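Local coordinates for protein beta-mannosidase (Trichoderma harzianum, PDB 4CVU) that probably hydrolyses terminal beta-linked mannose residues from the non-reducing ends of beta-mannosides, as a fungal member of glycoside hydrolase family 2, at residues Asp129-Gln134 with Ser424-Pro429; Met600-Thr605 with Asp723-Val728; Leu761-Ala766 with His829-Asn834. One frame throughout, in Å; residues are numbered along the deposited sequence.

Contact 1: Asp129-Gln134 with Ser424-Pro429; sequences DNQFRQ and SGTYLP. With NA (sodium ion), chain B; MAN (alpha-D-mannopyranose), chain C.
Phe-132 lies with the face of its ring against the edge of the Tyr-427 ring. The pair is T-shaped, with planes at 83° and centroids 5.2 Å apart. Both residues carry CG anti to the carbonyl carbon, beside the backbone N (chi1 -48° in Phe-132, -51° in Tyr-427), and the two rings meet from these positions. Tyr-427 CE2 makes the closest touch, 3.5 Å from Phe-132 CG, and Tyr-427 CD2 lies near CB of the same phenylalanine. Further out on the Phe-132 ring, Thr-426 OG1 comes to 3.3 Å from CE1. Phe-132 N donates to Asn-130 OD1 at 2.7 Å, an Asx turn inside a type I turn from Asn-130 to Arg-133. Tyr-427 OH bonds to Glu-467, and Asn-130 ND2 bonds to the same carboxylate, so helix 458-475 ties both loops together. Asp-129 OD2 binds the sodium ion at 2.6 Å and accepts from O4 of an attached glycan mannose at 2.7 Å. The arrangement is a buried interdomain contact. It joins a loop of the galactose-binding-like domain to the loop between strand 418-421 and helix 430-439, a beta-alpha connection of the kind found in the catalytic barrel of family 2 hydrolases.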
loop_
_atom_site.group_PDB
_atom_site.type_symbol
_atom_site.label_atom_id
_atom_site.label_comp_id
_atom_site.label_asym_id
_atom_site.label_seq_id
_atom_site.Cartn_x
_atom_site.Cartn_y
_atom_site.Cartn_z
ATOM N N ASP A 129 4.733 -20.722 -31.809
ATOM C CA ASP A 129 3.597 -21.020 -30.934
ATOM C C ASP A 129 3.918 -21.995 -29.805
ATOM O O ASP A 129 3.130 -22.879 -29.497
ATOM C CB ASP A 129 2.440 -21.549 -31.765
ATOM C CG ASP A 129 2.787 -22.842 -32.499
ATOM O OD1 ASP A 129 3.976 -23.236 -32.544
ATOM O OD2 ASP A 129 1.837 -23.458 -33.011
ATOM N N ASN A 130 5.085 -21.826 -29.198
ATOM C CA ASN A 130 5.490 -22.663 -28.066
ATOM C C ASN A 130 6.461 -21.929 -27.180
ATOM O O ASN A 130 7.588 -21.631 -27.573
ATOM C CB ASN A 130 6.104 -23.995 -28.545
ATOM C CG ASN A 130 6.166 -25.048 -27.436
ATOM O OD1 ASN A 130 6.527 -24.752 -26.288
ATOM N ND2 ASN A 130 5.849 -26.285 -27.775
ATOM N N GLN A 131 6.027 -21.648 -25.962
ATOM C CA GLN A 131 6.878 -21.011 -24.977
ATOM C C GLN A 131 8.164 -21.791 -24.730
ATOM O O GLN A 131 9.182 -21.203 -24.442
ATOM C CB GLN A 131 6.117 -20.889 -23.641
ATOM C CG GLN A 131 6.881 -20.180 -22.555
ATOM C CD GLN A 131 6.098 -19.951 -21.245
ATOM O OE1 GLN A 131 4.919 -20.286 -21.085
ATOM N NE2 GLN A 131 6.805 -19.430 -20.287
ATOM N N PHE A 132 8.086 -23.123 -24.811
ATOM C CA PHE A 132 9.138 -24.024 -24.364
ATOM C C PHE A 132 10.131 -24.460 -25.474
ATOM O O PHE A 132 10.881 -25.424 -25.259
ATOM C CB PHE A 132 8.484 -25.285 -23.762
ATOM C CG PHE A 132 7.381 -24.987 -22.787
ATOM C CD1 PHE A 132 7.580 -24.077 -21.769
ATOM C CD2 PHE A 132 6.169 -25.645 -22.872
ATOM C CE1 PHE A 132 6.550 -23.793 -20.869
ATOM C CE2 PHE A 132 5.135 -25.376 -21.974
ATOM C CZ PHE A 132 5.332 -24.466 -20.960
ATOM N N ARG A 133 10.148 -23.745 -26.615
ATOM C CA ARG A 133 11.009 -24.080 -27.772
ATOM C C ARG A 133 11.971 -22.970 -28.161
ATOM O O ARG A 133 11.664 -21.787 -28.033
ATOM C CB ARG A 133 10.174 -24.454 -29.010
ATOM C CG ARG A 133 9.591 -25.846 -28.933
ATOM C CD ARG A 133 8.703 -26.189 -30.093
ATOM N NE ARG A 133 9.430 -26.570 -31.316
ATOM C CZ ARG A 133 8.845 -26.835 -32.475
ATOM N NH1 ARG A 133 7.522 -26.763 -32.587
ATOM N NH2 ARG A 133 9.576 -27.174 -33.538
ATOM N N GLN A 134 13.144 -23.394 -28.647
ATOM C CA GLN A 134 14.102 -22.502 -29.266
ATOM C C GLN A 134 13.692 -22.392 -30.726
ATOM O O GLN A 134 13.535 -23.424 -31.416
ATOM C CB GLN A 134 15.500 -23.098 -29.180
ATOM C CG GLN A 134 16.614 -22.283 -29.823
ATOM C CD GLN A 134 17.967 -22.943 -29.615
ATOM O OE1 GLN A 134 18.140 -24.123 -29.939
ATOM N NE2 GLN A 134 18.942 -22.184 -29.103
ATOM N N SER A 424 2.462 -27.565 -14.111
ATOM C CA SER A 424 3.159 -26.742 -15.076
ATOM C C SER A 424 3.145 -25.292 -14.693
ATOM O O SER A 424 2.083 -24.647 -14.632
ATOM C CB SER A 424 2.584 -26.885 -16.501
ATOM O OG SER A 424 3.050 -25.842 -17.394
ATOM N N GLY A 425 4.322 -24.945 -14.192
ATOM C CA GLY A 425 5.142 -23.800 -14.573
ATOM C C GLY A 425 5.926 -24.171 -15.828
ATOM O O GLY A 425 5.351 -24.229 -16.936
ATOM N N THR A 426 7.219 -24.411 -15.683
ATOM C CA THR A 426 8.047 -24.488 -16.865
ATOM C C THR A 426 9.298 -25.336 -16.778
ATOM O O THR A 426 9.687 -25.725 -15.679
ATOM C CB THR A 426 8.463 -23.054 -17.237
ATOM O OG1 THR A 426 8.851 -23.009 -18.619
ATOM C CG2 THR A 426 9.577 -22.578 -16.397
ATOM N N TYR A 427 9.959 -25.551 -17.935
ATOM C CA TYR A 427 11.311 -26.131 -17.976
ATOM C C TYR A 427 12.294 -25.088 -17.493
ATOM O O TYR A 427 12.376 -24.011 -18.061
ATOM C CB TYR A 427 11.722 -26.652 -19.393
ATOM C CG TYR A 427 10.702 -27.570 -20.009
ATOM C CD1 TYR A 427 10.658 -28.916 -19.677
ATOM C CD2 TYR A 427 9.726 -27.072 -20.866
ATOM C CE1 TYR A 427 9.696 -29.753 -20.217
ATOM C CE2 TYR A 427 8.769 -27.899 -21.421
ATOM C CZ TYR A 427 8.741 -29.230 -21.070
ATOM O OH TYR A 427 7.750 -30.021 -21.607
ATOM N N LEU A 428 13.048 -25.412 -16.437
ATOM C CA LEU A 428 13.941 -24.437 -15.847
ATOM C C LEU A 428 15.090 -24.111 -16.764
ATOM O O LEU A 428 15.641 -24.979 -17.473
ATOM C CB LEU A 428 14.495 -24.903 -14.485
ATOM C CG LEU A 428 13.479 -25.228 -13.383
ATOM C CD1 LEU A 428 14.214 -25.609 -12.118
ATOM C CD2 LEU A 428 12.526 -24.068 -13.105
ATOM N N PRO A 429 15.490 -22.848 -16.757
ATOM C CA PRO A 429 16.677 -22.477 -17.523
ATOM C C PRO A 429 17.941 -23.145 -16.985
ATOM O O PRO A 429 17.991 -23.498 -15.805
ATOM C CB PRO A 429 16.746 -20.949 -17.324
ATOM C CG PRO A 429 15.368 -20.540 -16.970
ATOM C CD PRO A 429 14.762 -21.692 -16.224
HETATM NA NA NA B . 1.926 -25.595 -34.489
HETATM C C1 MAN C . -3.806 -23.775 -35.661
HETATM C C2 MAN C . -3.891 -24.669 -34.427
HETATM C C3 MAN C . -3.047 -24.075 -33.296
HETATM C C4 MAN C . -1.617 -23.805 -33.779
HETATM C C5 MAN C . -1.661 -22.902 -35.018
HETATM C C6 MAN C . -0.280 -22.623 -35.614
HETATM O O2 MAN C . -3.421 -25.972 -34.722
HETATM O O3 MAN C . -3.043 -24.977 -32.223
HETATM O O4 MAN C . -0.855 -23.206 -32.764
HETATM O O5 MAN C . -2.457 -23.517 -36.013
HETATM O O6 MAN C . -0.340 -21.572 -36.554
HETATM O O HOH W 1 2.968 -23.966 -35.456
#

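Contact 2: Met600-Thr605 with Asp723-Val728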
loop_
_atom_site.group_PDB
_atom_site.type_symbol
_atom_site.label_atom_id
_atom_site.label_comp_id
_atom_site.label_asym_id
_atom_site.label_seq_id
_atom_site.Cartn_x
_atom_site.Cartn_y
_atom_site.Cartn_z
ATOM N N MET A 600 -1.704 -18.547 6.234
ATOM C CA MET A 600 -1.494 -17.135 5.897
ATOM C C MET A 600 -0.041 -16.843 5.844
ATOM O O MET A 600 0.738 -17.420 6.589
ATOM C CB MET A 600 -2.066 -16.260 7.010
ATOM C CG MET A 600 -3.533 -16.027 7.120
ATOM S SD MET A 600 -4.233 -15.378 5.655
ATOM C CE MET A 600 -5.849 -14.863 6.135
ATOM N N PRO A 601 0.373 -15.840 5.031
ATOM C CA PRO A 601 1.734 -15.428 5.212
ATOM C C PRO A 601 1.868 -14.404 6.357
ATOM O O PRO A 601 0.863 -13.870 6.873
ATOM C CB PRO A 601 2.038 -14.710 3.881
ATOM C CG PRO A 601 0.746 -14.131 3.450
ATOM C CD PRO A 601 -0.259 -15.205 3.857
ATOM N N SER A 602 3.113 -14.046 6.686
ATOM C CA SER A 602 3.372 -13.030 7.699
ATOM C C SER A 602 2.668 -11.721 7.346
ATOM O O SER A 602 2.402 -11.447 6.180
ATOM C CB SER A 602 4.891 -12.777 7.781
ATOM O OG SER A 602 5.308 -12.185 6.567
ATOM N N ILE A 603 2.362 -10.922 8.368
ATOM C CA ILE A 603 1.851 -9.582 8.115
ATOM C C ILE A 603 2.878 -8.740 7.337
ATOM O O ILE A 603 2.482 -7.848 6.572
ATOM C CB ILE A 603 1.372 -8.857 9.403
ATOM C CG1 ILE A 603 0.773 -7.486 9.058
ATOM C CG2 ILE A 603 2.495 -8.702 10.434
ATOM C CD1 ILE A 603 0.078 -6.799 10.211
ATOM N N GLN A 604 4.180 -9.007 7.496
ATOM C CA GLN A 604 5.188 -8.161 6.782
ATOM C C GLN A 604 5.078 -8.498 5.295
ATOM O O GLN A 604 5.252 -7.642 4.436
ATOM C CB GLN A 604 6.628 -8.394 7.257
ATOM C CG GLN A 604 6.913 -8.007 8.725
ATOM C CD GLN A 604 6.411 -9.007 9.756
ATOM O OE1 GLN A 604 5.990 -10.092 9.447
ATOM N NE2 GLN A 604 6.495 -8.632 11.017
ATOM N N THR A 605 4.781 -9.781 4.990
ATOM C CA THR A 605 4.593 -10.188 3.603
ATOM C C THR A 605 3.289 -9.524 3.058
ATOM O O THR A 605 3.352 -8.751 2.054
ATOM C CB THR A 605 4.649 -11.719 3.413
ATOM O OG1 THR A 605 6.021 -12.215 3.509
ATOM C CG2 THR A 605 4.105 -12.077 2.103
ATOM N N ASP A 723 9.021 -13.418 -0.794
ATOM C CA ASP A 723 10.317 -12.680 -0.747
ATOM C C ASP A 723 11.378 -13.592 -0.140
ATOM O O ASP A 723 12.530 -13.235 -0.009
ATOM C CB ASP A 723 10.175 -11.370 -0.011
ATOM C CG ASP A 723 10.077 -11.497 1.512
ATOM O OD1 ASP A 723 9.823 -12.585 2.130
ATOM O OD2 ASP A 723 10.183 -10.400 2.094
ATOM N N GLY A 724 10.932 -14.776 0.264
ATOM C CA GLY A 724 11.814 -15.742 0.873
ATOM C C GLY A 724 11.630 -15.987 2.360
ATOM O O GLY A 724 12.234 -16.912 2.873
ATOM N N ARG A 725 10.796 -15.175 3.042
ATOM C CA ARG A 725 10.670 -15.207 4.499
ATOM C C ARG A 725 10.146 -16.586 4.861
ATOM O O ARG A 725 9.239 -17.033 4.235
ATOM C CB ARG A 725 9.599 -14.205 4.989
ATOM C CG ARG A 725 9.373 -14.248 6.512
ATOM C CD ARG A 725 8.355 -13.265 7.029
ATOM N NE ARG A 725 8.911 -11.913 7.027
ATOM C CZ ARG A 725 9.518 -11.300 8.057
ATOM N NH1 ARG A 725 9.652 -11.888 9.235
ATOM N NH2 ARG A 725 10.015 -10.056 7.888
ATOM N N TRP A 726 10.710 -17.164 5.890
ATOM C CA TRP A 726 10.275 -18.437 6.463
ATOM C C TRP A 726 8.994 -18.303 7.295
ATOM O O TRP A 726 8.917 -17.512 8.213
ATOM C CB TRP A 726 11.390 -18.976 7.320
ATOM C CG TRP A 726 12.533 -19.514 6.552
ATOM C CD1 TRP A 726 13.001 -19.062 5.393
ATOM C CD2 TRP A 726 13.324 -20.660 6.883
ATOM N NE1 TRP A 726 14.073 -19.813 4.966
ATOM C CE2 TRP A 726 14.294 -20.802 5.870
ATOM C CE3 TRP A 726 13.349 -21.534 7.965
ATOM C CZ2 TRP A 726 15.232 -21.814 5.873
ATOM C CZ3 TRP A 726 14.300 -22.529 7.983
ATOM C CH2 TRP A 726 15.215 -22.680 6.917
ATOM N N LYS A 727 8.016 -19.147 6.995
ATOM C CA LYS A 727 6.920 -19.424 7.889
ATOM C C LYS A 727 7.463 -20.255 9.038
ATOM O O LYS A 727 8.670 -20.492 9.123
ATOM C CB LYS A 727 5.801 -20.206 7.175
ATOM C CG LYS A 727 5.154 -19.460 6.012
ATOM C CD LYS A 727 3.808 -20.077 5.630
ATOM C CE LYS A 727 3.230 -19.386 4.390
ATOM N NZ LYS A 727 1.990 -19.975 3.801
ATOM N N VAL A 728 6.555 -20.692 9.916
ATOM C CA VAL A 728 6.872 -21.634 10.959
ATOM C C VAL A 728 7.249 -22.992 10.343
ATOM O O VAL A 728 8.148 -23.639 10.850
ATOM C CB VAL A 728 5.728 -21.813 11.978
ATOM C CG1 VAL A 728 6.061 -22.845 13.044
ATOM C CG2 VAL A 728 5.426 -20.499 12.667
HETATM O O HOH W 2 8.245 -10.799 4.310
HETATM O O HOH W 3 6.936 -11.715 0.589
#
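Arg-725 and Gln-604 meet by stacking. The amide and guanidinium planes are 20° apart, and Gln-604 OE1 sits over the centre of the guanidinium, 4.0 Å from Arg-725 CZ. The arginine chain bends at chi3 (-74°), which turns NE away from the line of the preceding carbons. By van der Waals touch, Ser-602 OG packs 3.3 Å from Arg-725 CD, and Lys-727 CE lies 3.9 Å from Met-600 O. Lys-727 NZ bonds to Ser-599. Across the contact, one water accepts from Arg-725 NE at 3.0 Å, in the guanidinium plane, and donates to Thr-605 OG1 and Asp-723 OD2. Ser-602 OG takes the N-cap bond from Thr-605 N at 2.9 Å, and Glu-721 bonds to both Ser-602 OG and Thr-605 OG1. Asp-723 OD1 accepts from Arg-725 N at 2.9 Å in an Asx turn. Arg-725 NH1 bonds to the carbonyl oxygen of His-891. An alanine at Arg-725 would probably leave Gln-604 without its stacking partner, and the bridging water and His-891 O without these donors. The contact sets the start of helix 603-609 against the loop before helix 729-736. Helix 664-692 packs on Met-600, Ile-603 and Lys-727, and Thr-890 of strand 884-890 touches Gln-604 and Arg-725.

Contact 3: Leu761-Ala766 with His829-Asn834; sequences LWEPVA and HGKLPN
Trp-762 holds CG anti to its carbonyl carbon (chi1 -58°), and with chi2 near zero (-7°) the indole presents a face to Pro-833. Glu-763 takes the other course: its CG sits between the backbone N and the carbonyl carbon (chi1 67°), and the chain then runs extended to Lys-831. The proline lies over the indole in a CH-pi contact. Pro-833 CG is 3.6 Å from the centroid of the five-membered ring of Trp-762. Pro-833 CB shifts toward the six-membered ring and comes to 3.4 Å from Trp-762 CE3. Asn-834 ND2 approaches Trp-762 CZ3 obliquely, with the amide nearly perpendicular to the indole, and bonds to Met-318 O. The indole also stacks on His-380.

Next to this pair, Leu-761 CD2 meets Leu-832 CD2 at 3.7 Å. Phe-843 of strand 841-849 touches both leucines. On the polar side, Glu-763 OE2 takes a weak bond from Lys-831 N at 3.2 Å and also packs on Lys-831 CB. The lysine NZ bonds instead to Ser-838 O.

Two waters span the backbones. One links Trp-762 N to Lys-831 O, 3.0 Å from the latter. The other accepts from Ala-766 N and donates to His-829 O, at 2.7 Å from that oxygen. Direct backbone pairing is limited to a weak bond from His-829 N to Ala-766 O. Val-765 CG1 lies 4.0 Å from Gly-830 CA.

The arrangement is the loosely paired, water-bridged end of two antiparallel strands, 765-774 and 821-830. They are the central strands of a four-stranded sheet in the mannosidase Ig/CBM-like domain, a beta-sandwich type of fold.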
loop_
_atom_site.group_PDB
_atom_site.type_symbol
_atom_site.label_atom_id
_atom_site.label_comp_id
_atom_site.label_asym_id
_atom_site.label_seq_id
_atom_site.Cartn_x
_atom_site.Cartn_y
_atom_site.Cartn_z
ATOM N N LEU A 761 20.668 -42.514 7.592
ATOM C CA LEU A 761 22.061 -42.835 7.316
ATOM C C LEU A 761 22.161 -44.226 6.697
ATOM O O LEU A 761 21.252 -45.058 6.857
ATOM C CB LEU A 761 22.891 -42.755 8.597
ATOM C CG LEU A 761 22.926 -41.389 9.276
ATOM C CD1 LEU A 761 23.523 -41.531 10.673
ATOM C CD2 LEU A 761 23.682 -40.349 8.461
ATOM N N TRP A 762 23.258 -44.469 5.986
ATOM C CA TRP A 762 23.441 -45.739 5.251
ATOM C C TRP A 762 24.199 -46.803 6.063
ATOM O O TRP A 762 24.694 -47.775 5.513
ATOM C CB TRP A 762 24.133 -45.511 3.897
ATOM C CG TRP A 762 23.407 -44.536 2.949
ATOM C CD1 TRP A 762 22.165 -43.965 3.129
ATOM C CD2 TRP A 762 23.875 -44.075 1.683
ATOM N NE1 TRP A 762 21.860 -43.181 2.067
ATOM C CE2 TRP A 762 22.896 -43.206 1.171
ATOM C CE3 TRP A 762 25.044 -44.294 0.935
ATOM C CZ2 TRP A 762 23.049 -42.551 -0.063
ATOM C CZ3 TRP A 762 25.192 -43.646 -0.280
ATOM C CH2 TRP A 762 24.200 -42.786 -0.767
ATOM N N GLU A 763 24.274 -46.604 7.361
ATOM C CA GLU A 763 24.877 -47.566 8.291
ATOM C C GLU A 763 24.139 -47.462 9.637
ATOM O O GLU A 763 23.579 -46.408 9.952
ATOM C CB GLU A 763 26.358 -47.264 8.493
ATOM C CG GLU A 763 26.616 -45.948 9.210
ATOM C CD GLU A 763 28.059 -45.495 9.148
ATOM O OE1 GLU A 763 28.744 -45.755 8.125
ATOM O OE2 GLU A 763 28.503 -44.857 10.130
ATOM N N PRO A 764 24.113 -48.555 10.411
ATOM C CA PRO A 764 23.567 -48.467 11.763
ATOM C C PRO A 764 24.221 -47.363 12.599
ATOM O O PRO A 764 25.377 -47.023 12.378
ATOM C CB PRO A 764 23.845 -49.862 12.359
ATOM C CG PRO A 764 24.653 -50.610 11.344
ATOM C CD PRO A 764 24.419 -49.945 10.033
ATOM N N VAL A 765 23.447 -46.780 13.513
ATOM C CA VAL A 765 23.971 -45.873 14.534
ATOM C C VAL A 765 23.362 -46.190 15.888
ATOM O O VAL A 765 22.269 -46.746 15.975
ATOM C CB VAL A 765 23.703 -44.387 14.221
ATOM C CG1 VAL A 765 24.392 -44.008 12.936
ATOM C CG2 VAL A 765 22.214 -44.082 14.109
ATOM N N ALA A 766 24.095 -45.828 16.934
ATOM C CA ALA A 766 23.639 -45.946 18.308
ATOM C C ALA A 766 23.620 -44.559 18.935
ATOM O O ALA A 766 24.305 -43.650 18.481
ATOM C CB ALA A 766 24.568 -46.863 19.092
ATOM N N HIS A 829 25.826 -40.891 17.222
ATOM C CA HIS A 829 27.143 -40.800 16.602
ATOM C C HIS A 829 27.210 -41.690 15.391
ATOM O O HIS A 829 26.757 -42.820 15.426
ATOM C CB HIS A 829 28.212 -41.187 17.624
ATOM C CG HIS A 829 28.270 -40.254 18.785
ATOM N ND1 HIS A 829 28.978 -39.071 18.746
ATOM C CD2 HIS A 829 27.671 -40.301 19.997
ATOM C CE1 HIS A 829 28.827 -38.435 19.893
ATOM N NE2 HIS A 829 28.044 -39.162 20.671
ATOM N N GLY A 830 27.765 -41.170 14.313
ATOM C CA GLY A 830 27.826 -41.910 13.084
ATOM C C GLY A 830 28.462 -41.114 11.963
ATOM O O GLY A 830 28.990 -40.025 12.192
ATOM N N LYS A 831 28.408 -41.676 10.754
ATOM C CA LYS A 831 29.061 -41.108 9.594
ATOM C C LYS A 831 28.019 -40.865 8.526
ATOM O O LYS A 831 27.127 -41.678 8.349
ATOM C CB LYS A 831 30.095 -42.084 9.026
ATOM C CG LYS A 831 31.234 -42.460 9.963
ATOM C CD LYS A 831 32.266 -43.321 9.225
ATOM C CE LYS A 831 33.224 -44.038 10.172
ATOM N NZ LYS A 831 34.515 -43.307 10.360
ATOM N N LEU A 832 28.154 -39.752 7.821
ATOM C CA LEU A 832 27.382 -39.506 6.600
ATOM C C LEU A 832 27.916 -40.413 5.505
ATOM O O LEU A 832 29.071 -40.789 5.552
ATOM C CB LEU A 832 27.506 -38.046 6.144
ATOM C CG LEU A 832 26.900 -36.993 7.069
ATOM C CD1 LEU A 832 27.065 -35.622 6.442
ATOM C CD2 LEU A 832 25.431 -37.285 7.395
ATOM N N PRO A 833 27.081 -40.736 4.499
ATOM C CA PRO A 833 27.578 -41.537 3.376
ATOM C C PRO A 833 28.825 -40.960 2.738
ATOM O O PRO A 833 28.922 -39.746 2.568
ATOM C CB PRO A 833 26.413 -41.513 2.376
ATOM C CG PRO A 833 25.204 -41.262 3.206
ATOM C CD PRO A 833 25.673 -40.351 4.312
ATOM N N ASN A 834 29.782 -41.844 2.422
ATOM C CA ASN A 834 31.005 -41.481 1.680
ATOM C C ASN A 834 31.874 -40.424 2.354
ATOM O O ASN A 834 32.620 -39.707 1.691
ATOM C CB ASN A 834 30.666 -41.070 0.239
ATOM C CG ASN A 834 29.914 -42.161 -0.511
ATOM O OD1 ASN A 834 30.489 -43.173 -0.875
ATOM N ND2 ASN A 834 28.618 -41.962 -0.734
HETATM O O HOH W 4 25.684 -42.976 6.038
HETATM O O HOH W 5 26.893 -45.297 16.454
#

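How the contacts relate
The three contacts follow one another along the chain, each closing before the next opens. Contact 1 joins the galactose-binding-like domain to a loop after strand 418-421 of the mixed, mainly parallel sheet. Contact 2 sets helix 603-609 against the loop that follows strand 702-705 of that same sheet. Contact 3 lies within the Ig/CBM-like domain, at one end of its four-stranded sheet. Centres of contacts 1 and 2 are about 29 Å apart, those of 2 and 3 about 35 Å, and those of 1 and 3 about 41 Å. None touches another. Contacts 1 and 3 fall on opposite sides of the chain's centre, so the three hold well-separated parts of a multidomain enzyme.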